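Local coordinates for galactofuranose-binding protein YtfQ (Escherichia coli, PDB 2VK2), which binds alpha- and beta-galactofuranose in the periplasm as the solute-binding component of the YtfQRT-YjfF ABC transporter, at residues Q44-Q47 with I48-V51; R52-V55 with A56-V59; N109-E112 with G113-I116; T278-L281 with P282-K286. All coordinates share one frame; numbering follows the deposited sequence.

Interaction 1: Q44-Q47 with I48-V51; sequences QENQ and IKAV
Ile-48 N donates to Gln-44 O at 2.9 Å, and Lys-49, Ala-50 and Val-51 repeat the step onto Glu-45, Asn-46 and Gln-47, giving four successive i to i+4 bonds at the start of helix 44-57. A water adds a side-chain bridge: it donates to Asn-46 OD1 at 2.8 Å and accepts from Lys-49 NZ at 2.8 Å. Since Asn-46 ND2 also bonds to Gly-40 O, both ends of this amide are held, which should restrain its rotation. Glu-45 and Lys-49 form no salt bridge; OE2 and NZ stay 5.6 Å apart, so their attraction is probably modest. The bend of Glu-45 at chi2 (62°) leaves its OE1 3.7 Å from Ile-48 CD1. That methyl also meets Gln-44 CG at 3.9 Å, reaching it because CG1 of Ile-48 lies beside the backbone N (chi1 -71°) and leads back toward the preceding turn. A branched apolar residue suits this place, since Val-75 of helix 73-81 packs against it. Gln-44 NE2 bonds to Thr-70 O, while buried Gln-47 accepts from Val-67 N through OE1 and gives NE2 to Ala-65 O and to Ser-8 OG of strand 4-9. Such division into wet and packed sides marks an amphipathic helix flanking the parallel sheet of a periplasmic-binding-protein lobe, here with Gln-47 about 7 Å from the side chains of sugar-binding Arg-17 and Arg-91.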
loop_
_atom_site.group_PDB
_atom_site.type_symbol
_atom_site.label_atom_id
_atom_site.label_comp_id
_atom_site.label_asym_id
_atom_site.label_seq_id
_atom_site.Cartn_x
_atom_site.Cartn_y
_atom_site.Cartn_z
ATOM N N GLN A 44 4.005 -15.047 4.380
ATOM C CA GLN A 44 3.143 -15.129 5.547
ATOM C C GLN A 44 3.692 -16.062 6.626
ATOM O O GLN A 44 3.613 -15.739 7.807
ATOM C CB GLN A 44 1.739 -15.577 5.155
ATOM C CG GLN A 44 0.810 -15.725 6.348
ATOM C CD GLN A 44 -0.620 -15.967 5.946
ATOM O OE1 GLN A 44 -0.897 -16.527 4.885
ATOM N NE2 GLN A 44 -1.541 -15.558 6.801
ATOM N N GLU A 45 4.246 -17.208 6.242
ATOM C CA GLU A 45 4.720 -18.155 7.254
ATOM C C GLU A 45 5.896 -17.581 8.048
ATOM O O GLU A 45 6.035 -17.868 9.234
ATOM C CB GLU A 45 5.066 -19.520 6.648
ATOM C CG GLU A 45 5.307 -20.630 7.692
ATOM C CD GLU A 45 4.092 -20.952 8.567
ATOM O OE1 GLU A 45 2.962 -20.546 8.236
ATOM O OE2 GLU A 45 4.279 -21.640 9.594
ATOM N N ASN A 46 6.731 -16.761 7.406
ATOM C CA ASN A 46 7.788 -16.051 8.129
ATOM C C ASN A 46 7.206 -15.079 9.153
ATOM O O ASN A 46 7.725 -14.954 10.260
ATOM C CB ASN A 46 8.708 -15.288 7.170
ATOM C CG ASN A 46 9.570 -16.202 6.324
ATOM O OD1 ASN A 46 9.830 -17.351 6.677
ATOM N ND2 ASN A 46 10.036 -15.681 5.197
ATOM N N GLN A 47 6.128 -14.397 8.783
ATOM C CA GLN A 47 5.448 -13.496 9.705
ATOM C C GLN A 47 4.863 -14.254 10.893
ATOM O O GLN A 47 4.985 -13.808 12.031
ATOM C CB GLN A 47 4.344 -12.715 8.994
ATOM C CG GLN A 47 4.851 -11.744 7.937
ATOM C CD GLN A 47 3.803 -10.725 7.559
ATOM O OE1 GLN A 47 2.928 -10.996 6.742
ATOM N NE2 GLN A 47 3.875 -9.549 8.168
ATOM N N ILE A 48 4.228 -15.393 10.628
ATOM C CA ILE A 48 3.630 -16.202 11.684
ATOM C C ILE A 48 4.708 -16.683 12.657
ATOM O O ILE A 48 4.525 -16.604 13.871
ATOM C CB ILE A 48 2.815 -17.376 11.093
ATOM C CG1 ILE A 48 1.541 -16.834 10.440
ATOM C CG2 ILE A 48 2.470 -18.402 12.170
ATOM C CD1 ILE A 48 0.800 -17.836 9.599
ATOM N N LYS A 49 5.840 -17.141 12.128
ATOM C CA LYS A 49 6.981 -17.517 12.968
ATOM C C LYS A 49 7.453 -16.352 13.842
ATOM O O LYS A 49 7.747 -16.537 15.022
ATOM C CB LYS A 49 8.143 -18.024 12.116
ATOM C CG LYS A 49 7.902 -19.380 11.480
ATOM C CD LYS A 49 8.975 -19.681 10.456
ATOM C CE LYS A 49 8.834 -21.075 9.876
ATOM N NZ LYS A 49 9.802 -21.265 8.764
ATOM N N ALA A 50 7.516 -15.156 13.263
ATOM C CA ALA A 50 7.941 -13.969 14.007
ATOM C C ALA A 50 6.963 -13.635 15.128
ATOM O O ALA A 50 7.377 -13.340 16.250
ATOM C CB ALA A 50 8.099 -12.781 13.071
ATOM N N VAL A 51 5.669 -13.686 14.824
ATOM C CA VAL A 51 4.638 -13.423 15.822
ATOM C C VAL A 51 4.738 -14.431 16.966
ATOM O O VAL A 51 4.671 -14.054 18.137
ATOM C CB VAL A 51 3.231 -13.440 15.198
ATOM C CG1 VAL A 51 2.156 -13.353 16.269
ATOM C CG2 VAL A 51 3.090 -12.296 14.204
HETATM O O HOH W 1 8.566 -19.821 6.728
#

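Interaction 2: R52-V55 with A56-V59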
loop_
_atom_site.group_PDB
_atom_site.type_symbol
_atom_site.label_atom_id
_atom_site.label_comp_id
_atom_site.label_asym_id
_atom_site.label_seq_id
_atom_site.Cartn_x
_atom_site.Cartn_y
_atom_site.Cartn_z
ATOM N N ARG A 52 4.923 -15.703 16.628
ATOM C CA ARG A 52 5.109 -16.740 17.646
ATOM C C ARG A 52 6.326 -16.480 18.521
ATOM O O ARG A 52 6.274 -16.694 19.734
ATOM C CB ARG A 52 5.193 -18.124 17.003
ATOM C CG ARG A 52 3.845 -18.603 16.563
ATOM C CD ARG A 52 3.861 -19.963 15.916
ATOM N NE ARG A 52 2.486 -20.364 15.614
ATOM C CZ ARG A 52 2.120 -21.182 14.631
ATOM N NH1 ARG A 52 3.013 -21.711 13.805
ATOM N NH2 ARG A 52 0.833 -21.457 14.463
ATOM N N SER A 53 7.413 -16.008 17.918
ATOM C CA SER A 53 8.603 -15.645 18.684
ATOM C C SER A 53 8.315 -14.482 19.632
ATOM O O SER A 53 8.715 -14.518 20.795
ATOM C CB SER A 53 9.761 -15.292 17.754
ATOM O OG SER A 53 10.916 -14.939 18.494
ATOM N N PHE A 54 7.622 -13.456 19.145
ATOM C CA PHE A 54 7.265 -12.316 19.989
ATOM C C PHE A 54 6.392 -12.748 21.167
ATOM O O PHE A 54 6.565 -12.256 22.281
ATOM C CB PHE A 54 6.538 -11.231 19.187
ATOM C CG PHE A 54 7.396 -10.530 18.157
ATOM C CD1 PHE A 54 8.731 -10.215 18.406
ATOM C CD2 PHE A 54 6.844 -10.146 16.941
ATOM C CE1 PHE A 54 9.496 -9.554 17.449
ATOM C CE2 PHE A 54 7.610 -9.480 15.989
ATOM C CZ PHE A 54 8.933 -9.191 16.245
ATOM N N VAL A 55 5.455 -13.661 20.923
ATOM C CA VAL A 55 4.611 -14.199 21.992
ATOM C C VAL A 55 5.464 -14.930 23.028
ATOM O O VAL A 55 5.326 -14.694 24.227
ATOM C CB VAL A 55 3.517 -15.146 21.443
ATOM C CG1 VAL A 55 2.824 -15.888 22.584
ATOM C CG2 VAL A 55 2.509 -14.363 20.615
ATOM N N ALA A 56 6.355 -15.798 22.558
ATOM C CA ALA A 56 7.237 -16.558 23.445
ATOM C C ALA A 56 8.112 -15.634 24.294
ATOM O O ALA A 56 8.321 -15.889 25.481
ATOM C CB ALA A 56 8.103 -17.514 22.636
ATOM N N GLN A 57 8.607 -14.557 23.686
ATOM C CA GLN A 57 9.441 -13.581 24.390
ATOM C C GLN A 57 8.685 -12.773 25.437
ATOM O O GLN A 57 9.291 -12.273 26.378
ATOM C CB GLN A 57 10.075 -12.616 23.391
ATOM C CG GLN A 57 11.116 -13.239 22.502
ATOM C CD GLN A 57 11.607 -12.266 21.461
ATOM O OE1 GLN A 57 12.134 -11.209 21.798
ATOM N NE2 GLN A 57 11.433 -12.609 20.190
ATOM N N GLY A 58 7.374 -12.628 25.272
ATOM C CA GLY A 58 6.571 -11.845 26.203
ATOM C C GLY A 58 6.666 -10.346 25.976
ATOM O O GLY A 58 6.731 -9.573 26.931
ATOM N N VAL A 59 6.663 -9.925 24.713
ATOM C CA VAL A 59 6.576 -8.498 24.390
ATOM C C VAL A 59 5.241 -7.945 24.888
ATOM O O VAL A 59 4.304 -8.697 25.150
ATOM C CB VAL A 59 6.719 -8.226 22.870
ATOM C CG1 VAL A 59 8.050 -8.746 22.352
ATOM C CG2 VAL A 59 5.553 -8.828 22.090
#
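The Phe-54 ring and the Gln-57 amide extend alongside each other, their planes turned 50° apart and CD1 of Phe-54 4.0 Å from NE2 of Gln-57; Val-59 CG1 also comes near the ring at a slant. The ring itself belongs to the interior, touching Lys-36, Ala-38 and Ile-62 of two sheet strands. Gln-57 NE2 donates to Ser-53 OG at 2.9 Å, with the oxygen close to the amide plane. Ser-53 makes this possible by setting OG trans to its own nitrogen (chi1 180°), where it faces the next turn; at the other end of the amide, OE1 takes a hydrogen bond from Lys-36 NZ. With an alanine at Ser-53, NE2 would probably lose its main acceptor here and the amide would be freer to turn. Beyond Gln-57 the helix closes in a Schellman motif: Gly-58, with phi at 79°, donates to Val-55 O at 3.1 Å, and Val-59 N makes a long, weak bond of 3.4 Å to Phe-54 O. Glycine tolerates that positive phi readily. Val-59 then folds back, its CG2 3.9 Å from Phe-54 CB. Chemically, the exposed end of the helix is finished by hydrogen bonds and a glycine, while Phe-54 and Val-59 supply apolar contact on the buried flank.

Interaction 3: N109-E112 with G113-I116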
loop_
_atom_site.group_PDB
_atom_site.type_symbol
_atom_site.label_atom_id
_atom_site.label_comp_id
_atom_site.label_asym_id
_atom_site.label_seq_id
_atom_site.Cartn_x
_atom_site.Cartn_y
_atom_site.Cartn_z
ATOM N N ASN A 109 -8.757 1.756 1.297
ATOM C CA ASN A 109 -8.073 1.370 0.066
ATOM C C ASN A 109 -9.026 1.267 -1.119
ATOM O O ASN A 109 -8.607 1.407 -2.268
ATOM C CB ASN A 109 -7.300 0.071 0.283
ATOM C CG ASN A 109 -6.352 0.159 1.460
ATOM O OD1 ASN A 109 -5.409 0.953 1.460
ATOM N ND2 ASN A 109 -6.603 -0.646 2.477
ATOM N N ILE A 110 -10.307 1.044 -0.838
ATOM C CA ILE A 110 -11.332 1.133 -1.869
ATOM C C ILE A 110 -11.392 2.575 -2.371
ATOM O O ILE A 110 -11.393 2.821 -3.580
ATOM C CB ILE A 110 -12.719 0.675 -1.356
ATOM C CG1 ILE A 110 -12.665 -0.789 -0.894
ATOM C CG2 ILE A 110 -13.762 0.849 -2.448
ATOM C CD1 ILE A 110 -13.975 -1.332 -0.376
ATOM N N LEU A 111 -11.416 3.525 -1.441
ATOM C CA LEU A 111 -11.388 4.948 -1.788
ATOM C C LEU A 111 -10.168 5.317 -2.629
ATOM O O LEU A 111 -10.289 6.070 -3.588
ATOM C CB LEU A 111 -11.427 5.822 -0.531
ATOM C CG LEU A 111 -11.251 7.330 -0.749
ATOM C CD1 LEU A 111 -12.401 7.899 -1.575
ATOM C CD2 LEU A 111 -11.136 8.038 0.591
ATOM N N GLU A 112 -8.996 4.805 -2.273
ATOM C CA GLU A 112 -7.784 5.091 -3.043
ATOM C C GLU A 112 -7.973 4.711 -4.510
ATOM O O GLU A 112 -7.633 5.486 -5.405
ATOM C CB GLU A 112 -6.588 4.338 -2.471
ATOM C CG GLU A 112 -6.109 4.832 -1.115
ATOM C CD GLU A 112 -5.034 3.945 -0.536
ATOM O OE1 GLU A 112 -5.097 2.723 -0.774
ATOM O OE2 GLU A 112 -4.123 4.458 0.146
ATOM N N GLY A 113 -8.511 3.519 -4.756
ATOM C CA GLY A 113 -8.786 3.069 -6.119
ATOM C C GLY A 113 -9.829 3.924 -6.813
ATOM O O GLY A 113 -9.702 4.240 -7.998
ATOM N N LYS A 114 -10.859 4.308 -6.067
ATOM C CA LYS A 114 -11.915 5.180 -6.576
ATOM C C LYS A 114 -11.382 6.548 -6.989
ATOM O O LYS A 114 -11.803 7.097 -8.003
ATOM C CB LYS A 114 -12.996 5.355 -5.511
ATOM C CG LYS A 114 -14.169 6.220 -5.916
ATOM C CD LYS A 114 -15.153 6.335 -4.768
ATOM C CE LYS A 114 -16.404 7.087 -5.164
ATOM N NZ LYS A 114 -16.110 8.490 -5.551
ATOM N N LEU A 115 -10.472 7.103 -6.196
ATOM C CA LEU A 115 -9.896 8.410 -6.515
ATOM C C LEU A 115 -9.180 8.390 -7.865
ATOM O O LEU A 115 -9.317 9.323 -8.659
ATOM C CB LEU A 115 -8.942 8.869 -5.411
ATOM C CG LEU A 115 -9.605 9.278 -4.093
ATOM C CD1 LEU A 115 -8.552 9.495 -3.018
ATOM C CD2 LEU A 115 -10.464 10.527 -4.270
ATOM N N ILE A 116 -8.426 7.326 -8.132
ATOM C CA ILE A 116 -7.742 7.184 -9.421
ATOM C C ILE A 116 -8.745 6.943 -10.553
ATOM O O ILE A 116 -8.618 7.531 -11.631
ATOM C CB ILE A 116 -6.694 6.045 -9.390
ATOM C CG1 ILE A 116 -5.547 6.382 -8.427
ATOM C CG2 ILE A 116 -6.149 5.770 -10.792
ATOM C CD1 ILE A 116 -4.716 7.602 -8.835
#
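Gly-113, Lys-114 and Leu-115 donate their N-H groups to the carbonyls of Asn-109, Ile-110 and Leu-111 in regular alpha-helical steps, Leu-115 N to Leu-111 O being 2.8 Å, whereas the next, from Ile-116 N to Glu-112 O, is weak at 3.4 Å. Leu-111 and Leu-115 make the chief side-chain contact. CD1 of Leu-111 comes 4.0 Å from CG of Leu-115, which the torsion at chi1 (-71°) places beside its own nitrogen, over the turn before, while Leu-115 CD1 lies 4.1 Å from Leu-111 CG. Leucine suits both positions because its forked end can reach the neighbouring turn, and Leu-115 also packs on Val-245. Shortening Leu-115 to an alanine would probably open a gap between Leu-111 and Val-245. Lys-114 points elsewhere and forms a salt bridge with Asp-118 one turn on. Buried Glu-112 extends its chain so that OE1 pairs with Arg-146 NE, an interaction likely to steady that sugar-binding arginine and to keep the carboxylate ionised. Ile-116 fits against strands 194-197 and 243-246. Helix 109-124 thus follows the last parallel strand before the crossover from one sheet yet packs on the other, as in two-lobed periplasmic binding proteins, with its first turn beside the galactofuranose pocket.

Interaction 4: T278-L281 with P282-K286; sequences TLYL and PDTAK
Pro-282 is joined directly to Leu-281, and this bonding alone brings its CD within 3.2 Å of Leu-281 CB. Proline suits the spot because its ring restricts phi, and the value here, -55°, fits the first corner of a turn. Asp-283 comes next, its CG tucked between backbone nitrogen and carbonyl carbon (chi1 67°). This turns OD1 back toward Leu-281, where it accepts a hydrogen bond of 2.8 Å from a water that in turn accepts from Leu-281 N at 2.9 Å. The backbone closes at Thr-284, whose N donates to Leu-281 O at 3.1 Å from above the carbonyl plane, 36° out of it. Leu-281 to Thr-284 is therefore a beta turn, joining strand 278-280, the antiparallel edge strand of the mixed sheet, to helix 285-291. Thr-284 occupies the N-cap position, but its hydroxyl makes no capping bond; OG1 instead meets the water held by Asp-283 and a second one, 2.7 Å away, which donates to Leu-281 O. The same OG1 sits at the edge of the Tyr-280 ring, 3.3 Å from CD1, with the two side chains crossing nearly at right angles. Thr-278 CG2 lies over one face of that ring, displaced toward its rim. Ala-285 opens the helix, its N bonded to Pro-282 O at 3.1 Å, and its small methyl fits against Met-236 and Met-237 of helix 230-237.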
loop_
_atom_site.group_PDB
_atom_site.type_symbol
_atom_site.label_atom_id
_atom_site.label_comp_id
_atom_site.label_asym_id
_atom_site.label_seq_id
_atom_site.Cartn_x
_atom_site.Cartn_y
_atom_site.Cartn_z
ATOM N N THR A 278 -5.532 11.482 -0.299
ATOM C CA THR A 278 -5.631 12.681 -1.131
ATOM C C THR A 278 -5.018 12.428 -2.504
ATOM O O THR A 278 -3.903 11.921 -2.601
ATOM C CB THR A 278 -4.898 13.870 -0.483
ATOM O OG1 THR A 278 -5.342 14.030 0.869
ATOM C CG2 THR A 278 -5.155 15.156 -1.264
ATOM N N LEU A 279 -5.756 12.787 -3.553
ATOM C CA LEU A 279 -5.252 12.712 -4.925
ATOM C C LEU A 279 -4.311 13.878 -5.208
ATOM O O LEU A 279 -4.643 15.032 -4.924
ATOM C CB LEU A 279 -6.413 12.751 -5.919
ATOM C CG LEU A 279 -6.045 12.685 -7.403
ATOM C CD1 LEU A 279 -5.528 11.305 -7.765
ATOM C CD2 LEU A 279 -7.245 13.051 -8.252
ATOM N N TYR A 280 -3.150 13.570 -5.775
ATOM C CA TYR A 280 -2.191 14.584 -6.191
ATOM C C TYR A 280 -1.861 14.437 -7.670
ATOM O O TYR A 280 -1.680 13.328 -8.178
ATOM C CB TYR A 280 -0.926 14.499 -5.339
ATOM C CG TYR A 280 -1.138 15.013 -3.935
ATOM C CD1 TYR A 280 -1.345 16.368 -3.694
ATOM C CD2 TYR A 280 -1.147 14.146 -2.847
ATOM C CE1 TYR A 280 -1.549 16.847 -2.410
ATOM C CE2 TYR A 280 -1.349 14.619 -1.556
ATOM C CZ TYR A 280 -1.549 15.969 -1.346
ATOM O OH TYR A 280 -1.749 16.445 -0.071
ATOM N N LEU A 281 -1.795 15.582 -8.345
ATOM C CA LEU A 281 -1.511 15.667 -9.772
ATOM C C LEU A 281 -0.241 16.505 -9.959
ATOM O O LEU A 281 0.253 17.080 -8.993
ATOM C CB LEU A 281 -2.708 16.294 -10.496
ATOM C CG LEU A 281 -4.058 15.608 -10.245
ATOM C CD1 LEU A 281 -5.184 16.368 -10.929
ATOM C CD2 LEU A 281 -4.041 14.154 -10.705
ATOM N N PRO A 282 0.309 16.559 -11.189
ATOM C CA PRO A 282 1.589 17.247 -11.405
ATOM C C PRO A 282 1.662 18.708 -10.950
ATOM O O PRO A 282 2.749 19.177 -10.622
ATOM C CB PRO A 282 1.781 17.142 -12.921
ATOM C CG PRO A 282 1.055 15.889 -13.283
ATOM C CD PRO A 282 -0.175 15.935 -12.432
ATOM N N ASP A 283 0.531 19.408 -10.911
ATOM C CA ASP A 283 0.514 20.816 -10.493
ATOM C C ASP A 283 0.958 21.038 -9.039
ATOM O O ASP A 283 1.340 22.149 -8.678
ATOM C CB ASP A 283 -0.869 21.442 -10.726
ATOM C CG ASP A 283 -1.949 20.844 -9.838
ATOM O OD1 ASP A 283 -1.881 19.635 -9.537
ATOM O OD2 ASP A 283 -2.874 21.587 -9.446
ATOM N N THR A 284 0.912 19.990 -8.217
ATOM C CA THR A 284 1.361 20.068 -6.823
ATOM C C THR A 284 2.579 19.183 -6.532
ATOM O O THR A 284 2.975 19.037 -5.374
ATOM C CB THR A 284 0.228 19.656 -5.863
ATOM O OG1 THR A 284 -0.160 18.304 -6.132
ATOM C CG2 THR A 284 -0.978 20.570 -6.029
ATOM N N ALA A 285 3.177 18.605 -7.574
ATOM C CA ALA A 285 4.244 17.607 -7.414
ATOM C C ALA A 285 5.474 18.148 -6.693
ATOM O O ALA A 285 6.016 17.491 -5.802
ATOM C CB ALA A 285 4.639 17.031 -8.768
ATOM N N LYS A 286 5.913 19.343 -7.079
ATOM C CA LYS A 286 7.087 19.963 -6.465
ATOM C C LYS A 286 6.872 20.196 -4.969
ATOM O O LYS A 286 7.749 19.890 -4.158
ATOM C CB LYS A 286 7.423 21.284 -7.164
ATOM C CG LYS A 286 8.760 21.882 -6.752
ATOM C CD LYS A 286 9.097 23.108 -7.585
ATOM C CE LYS A 286 10.413 23.736 -7.154
ATOM N NZ LYS A 286 10.348 24.289 -5.772
HETATM O O HOH W 2 -2.598 18.104 -7.270
HETATM O O HOH W 3 1.544 16.272 -6.706
#

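Interactions 1 and 2 are consecutive portions of helix 44-57, the first near its start and the second at its C-terminal end, farther from the sugar; both are partly buried, interaction 2 being the more exposed. Interactions 3 and 4 lie across the chain's centre and touch each other, Ile-116 CD1 meeting Leu-279 CD1 at 3.9 Å, so helix 109-124 and the edge strand share a core. Interaction 3 lies closest to the chain's centre and the ligand, with a buried charge and leucine packing; interaction 4 is a surface turn closed by a backbone bond and bridged by two waters. Water also bridges side chains in interaction 1, whereas interaction 2 relies on a direct amide-hydroxyl bond and a glycine ending.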